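Local coordinates for protein benzoate transport porin BenP (Acinetobacter baumannii AB307-0294, PDB 5DL8) that probably forms an outer-membrane beta-barrel channel of the OprD porin family, associated with benzoate transport, and binds calcium ions, at residues 99-103 with 104-108; 207-210 with 211-215; 237-240 with 241-244. All coordinates share one frame; numbering follows the deposited sequence.

Contact 1: residues 99-103 with 104-108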
# COMPACT_ATOMS: atom_id res chain seq x y z
N LEU A 99 -1.33 -11.68 -10.86
CA LEU A 99 -2.50 -12.52 -11.04
C LEU A 99 -2.23 -13.78 -10.25
O LEU A 99 -1.10 -14.08 -9.98
CB LEU A 99 -2.77 -12.94 -12.54
CG LEU A 99 -2.66 -11.82 -13.61
CD1 LEU A 99 -2.65 -12.43 -15.08
CD2 LEU A 99 -3.71 -10.71 -13.49
N PRO A 100 -3.28 -14.52 -9.91
CA PRO A 100 -3.00 -15.75 -9.17
C PRO A 100 -2.08 -16.66 -10.00
O PRO A 100 -2.08 -16.54 -11.30
CB PRO A 100 -4.38 -16.43 -9.07
CG PRO A 100 -5.37 -15.33 -9.25
CD PRO A 100 -4.71 -14.30 -10.10
N PHE A 101 -1.47 -17.60 -9.31
CA PHE A 101 -0.66 -18.57 -9.91
C PHE A 101 -0.95 -19.93 -9.33
O PHE A 101 -0.96 -20.12 -8.12
CB PHE A 101 0.81 -18.21 -9.73
CG PHE A 101 1.80 -19.22 -10.32
CD1 PHE A 101 1.96 -19.31 -11.73
CD2 PHE A 101 2.64 -20.02 -9.48
CE1 PHE A 101 2.88 -20.21 -12.27
CE2 PHE A 101 3.57 -20.92 -10.04
CZ PHE A 101 3.69 -21.00 -11.43
N ASN A 102 -1.27 -20.88 -10.15
CA ASN A 102 -1.48 -22.23 -9.57
C ASN A 102 -0.09 -22.91 -9.52
O ASN A 102 0.56 -23.24 -10.59
CB ASN A 102 -2.51 -22.96 -10.43
CG ASN A 102 -2.86 -24.37 -9.90
OD1 ASN A 102 -2.23 -24.90 -9.04
ND2 ASN A 102 -3.86 -24.97 -10.51
N LYS A 103 0.39 -23.10 -8.31
CA LYS A 103 1.72 -23.67 -8.06
C LYS A 103 1.92 -25.13 -8.34
O LYS A 103 3.05 -25.58 -8.40
CB LYS A 103 2.11 -23.63 -6.59
CG LYS A 103 1.99 -22.34 -5.81
CD LYS A 103 2.58 -22.70 -4.40
CE LYS A 103 4.10 -22.62 -4.42
NZ LYS A 103 4.36 -21.13 -4.48
N GLU A 104 0.82 -25.85 -8.37
CA GLU A 104 0.81 -27.31 -8.58
C GLU A 104 0.94 -27.61 -10.04
O GLU A 104 1.77 -28.44 -10.46
CB GLU A 104 -0.51 -27.90 -8.03
CG GLU A 104 -0.59 -27.95 -6.52
CD GLU A 104 -2.02 -27.77 -6.03
OE1 GLU A 104 -2.51 -26.58 -5.94
OE2 GLU A 104 -2.65 -28.81 -5.78
N THR A 105 0.07 -26.94 -10.81
CA THR A 105 0.05 -27.06 -12.25
C THR A 105 1.11 -26.13 -12.85
O THR A 105 1.51 -26.34 -13.96
CB THR A 105 -1.30 -26.76 -12.85
OG1 THR A 105 -1.63 -25.42 -12.56
CG2 THR A 105 -2.36 -27.67 -12.26
N GLN A 106 1.59 -25.14 -12.11
CA GLN A 106 2.55 -24.17 -12.70
C GLN A 106 1.98 -23.29 -13.81
O GLN A 106 2.61 -23.16 -14.88
CB GLN A 106 3.77 -24.89 -13.28
CG GLN A 106 4.52 -25.75 -12.27
CD GLN A 106 5.78 -25.03 -11.91
OE1 GLN A 106 5.79 -24.10 -11.06
NE2 GLN A 106 6.89 -25.44 -12.58
N SER A 107 0.75 -22.86 -13.61
CA SER A 107 0.01 -22.08 -14.54
C SER A 107 -0.50 -20.74 -13.98
O SER A 107 -1.04 -20.67 -12.91
CB SER A 107 -1.11 -22.92 -15.19
OG SER A 107 -1.89 -22.19 -16.16
N GLN A 108 -0.26 -19.66 -14.70
CA GLN A 108 -0.85 -18.35 -14.35
C GLN A 108 -2.32 -18.44 -14.62
O GLN A 108 -2.69 -19.04 -15.61
CB GLN A 108 -0.28 -17.27 -15.24
CG GLN A 108 1.23 -17.07 -15.13
CD GLN A 108 1.66 -15.81 -15.80
OE1 GLN A 108 2.16 -15.79 -17.02
NE2 GLN A 108 1.43 -14.68 -15.07
O HOH W 1 0.25 -15.32 -12.21
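Glu104 meets Asn102 at the start of the turn: Glu104 N donates 3.3 Å to Asn102 OD1, approaching at a tilt of 32° to the plane of the side-chain carbonyl. With CG of Asn102 anti to the backbone N (chi1 -178°), the amide lies beside its own carbonyl carbon, where OD1 meets Glu104 N. The carboxylate of Glu104 lies near the same oxygen, its plane well turned from that of the amide. Thr105 comes next, its side chain crossing that of Asn102 at about a right angle, with Thr105 OG1 3.1 Å from Asn102 CG. At Gln106 the backbone adopts a left-handed conformation, and Gln106 N makes a short but bent, weak bond of 2.6 Å to Asn102 O. The Phe101 ring lies obliquely against the backbone here, with Phe101 CZ 3.6 Å from Gln106 CA; the Gln106 side chain runs alongside the ring, pointing the same way. Ser107 N donates to Asn102 O at 3.0 Å, so two successive residues face Asn102 and make a G1 beta bulge, which lies where the turn meets strand 107-123 of the hairpin it forms with strand 101-102. The pair is completed by Asn102 N, which donates 2.8 Å to Ser107 O, while Ser107 OG turns to Asp91. Phe101 CD1 also comes obliquely against Ser107 O. Gln108 stands opposite Phe101, its CG against ring atom CD1. A water lies 2.8 Å from Pro100 O, bridging it to Gln108 NE2, from which it accepts, while Gln108 OE1 takes the backbone N of Lys92.

Contact 2: residues 207-210 with 211-215. With C8E ((hydroxyethyloxy)tri(ethyloxy)octane), chain F.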
# COMPACT_ATOMS: atom_id res chain seq x y z
N TYR A 207 -3.32 12.42 15.91
CA TYR A 207 -3.44 13.63 16.74
C TYR A 207 -2.84 14.78 15.96
O TYR A 207 -1.75 14.64 15.38
CB TYR A 207 -2.82 13.48 18.16
CG TYR A 207 -3.22 14.57 19.17
CD1 TYR A 207 -2.53 15.75 19.28
CD2 TYR A 207 -4.35 14.43 19.99
CE1 TYR A 207 -2.96 16.75 20.16
CE2 TYR A 207 -4.79 15.42 20.84
CZ TYR A 207 -4.07 16.56 20.96
OH TYR A 207 -4.49 17.55 21.89
N GLN A 208 -3.64 15.82 15.85
CA GLN A 208 -3.25 17.09 15.23
C GLN A 208 -2.75 18.04 16.36
O GLN A 208 -3.49 18.54 17.17
CB GLN A 208 -4.42 17.73 14.44
CG GLN A 208 -4.06 18.95 13.59
CD GLN A 208 -3.26 18.55 12.34
OE1 GLN A 208 -3.53 17.52 11.72
NE2 GLN A 208 -2.31 19.39 11.95
N PHE A 209 -1.46 18.20 16.43
CA PHE A 209 -0.85 18.85 17.57
C PHE A 209 -1.04 20.33 17.40
O PHE A 209 -1.43 21.02 18.36
CB PHE A 209 0.64 18.47 17.66
CG PHE A 209 0.87 17.13 18.32
CD1 PHE A 209 0.80 17.00 19.75
CD2 PHE A 209 1.14 16.02 17.57
CE1 PHE A 209 1.03 15.77 20.36
CE2 PHE A 209 1.38 14.79 18.15
CZ PHE A 209 1.31 14.65 19.53
N THR A 210 -0.80 20.81 16.19
CA THR A 210 -0.90 22.23 15.78
C THR A 210 -1.28 22.22 14.29
O THR A 210 -1.30 21.08 13.67
CB THR A 210 0.44 23.02 15.98
OG1 THR A 210 1.47 22.53 15.07
CG2 THR A 210 0.96 23.05 17.51
N PRO A 211 -1.57 23.44 13.67
CA PRO A 211 -1.90 23.41 12.21
C PRO A 211 -0.76 22.78 11.35
O PRO A 211 -1.04 22.19 10.37
CB PRO A 211 -2.13 24.91 11.85
CG PRO A 211 -2.37 25.63 13.18
CD PRO A 211 -1.51 24.83 14.18
N SER A 212 0.50 22.89 11.77
CA SER A 212 1.61 22.37 11.02
C SER A 212 2.15 21.03 11.55
O SER A 212 3.05 20.45 10.94
CB SER A 212 2.77 23.34 11.11
OG SER A 212 2.82 23.88 12.41
N LEU A 213 1.60 20.50 12.65
CA LEU A 213 2.23 19.27 13.18
C LEU A 213 1.26 18.23 13.56
O LEU A 213 0.38 18.46 14.38
CB LEU A 213 3.11 19.64 14.38
CG LEU A 213 3.64 18.38 15.12
CD1 LEU A 213 4.73 17.66 14.38
CD2 LEU A 213 4.10 18.81 16.52
N LYS A 214 1.43 17.04 13.04
CA LYS A 214 0.59 15.95 13.49
C LYS A 214 1.37 14.69 13.70
O LYS A 214 2.47 14.58 13.22
CB LYS A 214 -0.54 15.71 12.50
CG LYS A 214 -0.09 15.27 11.13
CD LYS A 214 -1.30 15.07 10.23
CE LYS A 214 -0.99 15.46 8.77
NZ LYS A 214 -0.09 14.39 8.30
N GLY A 215 0.76 13.77 14.45
CA GLY A 215 1.40 12.50 14.81
C GLY A 215 0.46 11.27 14.67
O GLY A 215 -0.74 11.36 14.71
C1 C8E F . 17.34 15.00 12.38
C2 C8E F . 17.11 13.72 13.21
C3 C8E F . 16.13 13.99 14.37
C4 C8E F . 15.46 12.82 15.10
C5 C8E F . 14.52 13.34 16.24
C6 C8E F . 13.03 12.97 16.13
C7 C8E F . 11.97 14.07 16.37
C8 C8E F . 11.48 14.77 15.08
O9 C8E F . 10.19 15.42 15.24
C10 C8E F . 9.79 16.45 14.29
C11 C8E F . 8.72 17.42 14.88
O12 C8E F . 8.91 18.82 14.51
C13 C8E F . 7.88 19.72 14.95
C14 C8E F . 8.39 21.08 15.45
O15 C8E F . 7.36 21.84 16.15
C16 C8E F . 6.75 22.91 15.42
C17 C8E F . 5.29 23.01 15.79
O18 C8E F . 4.56 23.77 14.81
C19 C8E F . 5.02 25.06 14.29
C20 C8E F . 3.82 26.00 14.02
O21 C8E F . 2.46 25.50 14.36
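Leu213 O is gripped by two successive backbone donors, Phe209 N at 2.8 Å and Thr210 N at 3.2 Å. The first comes nearly along the C=O axis, whereas the second lies in the carbonyl plane on a lone pair. Thr210 O is held twice as well. Leu213 N reaches Thr210 O at 3.1 Å from far above the carbonyl plane, and Gln208 NE2 donates to Thr210 O at 2.6 Å, the glutamine chain bent at chi2 (74°) to fold back toward the turn. The other end of that amide rests against Lys214, with Gln208 OE1 3.6 Å from Lys214 CB; the lysine chain runs on to a salt bridge between its NZ and Glu234. Farther from the turn, Tyr207 and Gly215 exchange two nearly straight backbone hydrogen bonds.

The Phe209 side chain crosses that of Leu213 at a slant. Phe209 CB packs 3.7 Å from Leu213 CD2, and the ring edge comes up to the Gly215 backbone, where the absence of a side chain leaves room for it. Tyr207 CD1 sits over the centre of one face of the Phe209 ring, 3.5 Å above its plane. Thr210 OG1 is turned between the backbone N and the carbonyl carbon (chi1 67°), where Thr210 OG1 hydrogen-bonds at 3.2 Å to the terminal oxygen O21 of a C8E detergent molecule. Leu213 CD1 lies beside the ethylene-oxide carbons of the detergent head, nearest to C13. A type I beta turn from Thr210 to Leu213, with Phe209 and Thr210 forming a classic beta bulge opposite Leu213, makes this a tight hairpin connection between adjacent strands of a porin barrel.

Contact 3: residues 237-240 with 241-244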
# COMPACT_ATOMS: atom_id res chain seq x y z
N TRP A 237 6.14 22.97 6.91
CA TRP A 237 6.62 24.33 7.09
C TRP A 237 6.17 25.01 5.77
O TRP A 237 6.65 24.68 4.66
CB TRP A 237 8.13 24.34 7.30
CG TRP A 237 8.73 25.69 7.48
CD1 TRP A 237 8.11 26.82 7.97
CD2 TRP A 237 10.08 26.08 7.17
NE1 TRP A 237 9.00 27.83 8.01
CE2 TRP A 237 10.21 27.39 7.51
CE3 TRP A 237 11.16 25.42 6.63
CZ2 TRP A 237 11.45 28.09 7.31
CZ3 TRP A 237 12.37 26.12 6.44
CH2 TRP A 237 12.49 27.41 6.76
N LYS A 238 5.17 25.87 5.91
CA LYS A 238 4.66 26.64 4.74
C LYS A 238 5.31 27.98 4.77
O LYS A 238 5.51 28.61 5.85
CB LYS A 238 3.12 26.67 4.69
CG LYS A 238 2.57 25.22 4.90
CD LYS A 238 1.44 24.73 3.98
CE LYS A 238 0.04 25.04 4.56
NZ LYS A 238 -0.11 26.37 5.26
N GLN A 239 5.83 28.33 3.61
CA GLN A 239 6.47 29.62 3.40
C GLN A 239 5.81 30.28 2.23
O GLN A 239 5.08 29.60 1.56
CB GLN A 239 7.96 29.41 3.24
CG GLN A 239 8.59 29.16 4.62
CD GLN A 239 9.03 30.43 5.28
OE1 GLN A 239 8.72 30.75 6.42
NE2 GLN A 239 9.84 31.14 4.55
N PRO A 240 6.00 31.63 2.01
CA PRO A 240 5.47 32.21 0.78
C PRO A 240 5.84 31.42 -0.53
O PRO A 240 5.00 31.24 -1.37
CB PRO A 240 6.05 33.62 0.77
CG PRO A 240 6.49 33.97 2.20
CD PRO A 240 6.88 32.59 2.75
N THR A 241 7.09 30.97 -0.69
CA THR A 241 7.59 30.48 -1.96
C THR A 241 8.00 28.97 -1.95
O THR A 241 8.45 28.45 -2.99
CB THR A 241 8.86 31.20 -2.34
OG1 THR A 241 9.91 30.70 -1.55
CG2 THR A 241 8.77 32.75 -2.16
N PHE A 242 7.86 28.26 -0.83
CA PHE A 242 8.05 26.82 -0.80
C PHE A 242 7.29 26.18 0.32
O PHE A 242 6.84 26.87 1.21
CB PHE A 242 9.53 26.44 -0.72
CG PHE A 242 10.18 26.82 0.53
CD1 PHE A 242 10.75 28.09 0.66
CD2 PHE A 242 10.24 25.94 1.57
CE1 PHE A 242 11.33 28.48 1.85
CE2 PHE A 242 10.84 26.29 2.73
CZ PHE A 242 11.42 27.55 2.88
N ALA A 243 7.14 24.85 0.29
CA ALA A 243 6.62 24.12 1.48
C ALA A 243 7.55 22.97 1.82
O ALA A 243 7.90 22.21 0.93
CB ALA A 243 5.20 23.55 1.23
N LEU A 244 7.95 22.84 3.09
CA LEU A 244 8.86 21.75 3.44
C LEU A 244 8.12 20.79 4.32
O LEU A 244 7.52 21.18 5.30
CB LEU A 244 10.13 22.25 4.11
CG LEU A 244 10.99 21.14 4.72
CD1 LEU A 244 11.67 20.34 3.56
CD2 LEU A 244 11.98 21.63 5.76
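Trp237 and Leu244 are joined by two backbone hydrogen bonds: Leu244 N donates to Trp237 O at 2.7 Å, and Trp237 N returns an almost straight bond of 2.8 Å to Leu244 O. Both donors lie in the plane of the carbonyl they reach. Nearer the turn, Gln239 N bonds to Phe242 O at 3.0 Å. Between these bonds, Ala243 CA approaches Trp237 O in a CA-H...O contact.

The side chains pack on one side of the hairpin. With chi1 at 66°, the Phe242 ring is turned back over the hairpin and presents its edge to the face of the Trp237 six-membered ring. This is a T-shaped stack, with centroids 5.3 Å apart and planes at 88°. Gln239 fills the angle between the rings. Gln239 CB lies over the face of Phe242, 3.9 Å from the ring centroid, as a CH-pi contact, and Gln239 CG lies 3.6 Å above the same face of Trp237 that Phe242 CZ approaches. At the edge of the indole, Leu244 CD2 meets Trp237 CE3 at 4.0 Å.

Phe242 and Leu244 also touch Val273 of the neighbouring strand 263-275, and a detergent molecule lies close to Leu244. Aromatic and aliphatic side chains gathered beside detergent at a short beta hairpin are consistent with the aromatic girdle of an outer-membrane barrel.

How the contacts relate
From the N terminus, contact 1 is met first, and closes the small hairpin of strands 101-102 and 107-123, in the region of the calcium site that includes Asp46. Contacts 2 and 3 each close the turn of a further hairpin, 200-210 with 213-222 and 226-238 with 243-255. The three follow in series, none enclosing or crossing another. Contacts 2 and 3 are close, with nearest atoms about 5 Å apart, because strands 213-222 and 226-238 are neighbours; a backbone bond between Ser212 and Thr236 helps hold them together. Contact 1 lies on the opposite side of the chain's centre from contacts 2 and 3, about 47 and 50 Å from them between centres.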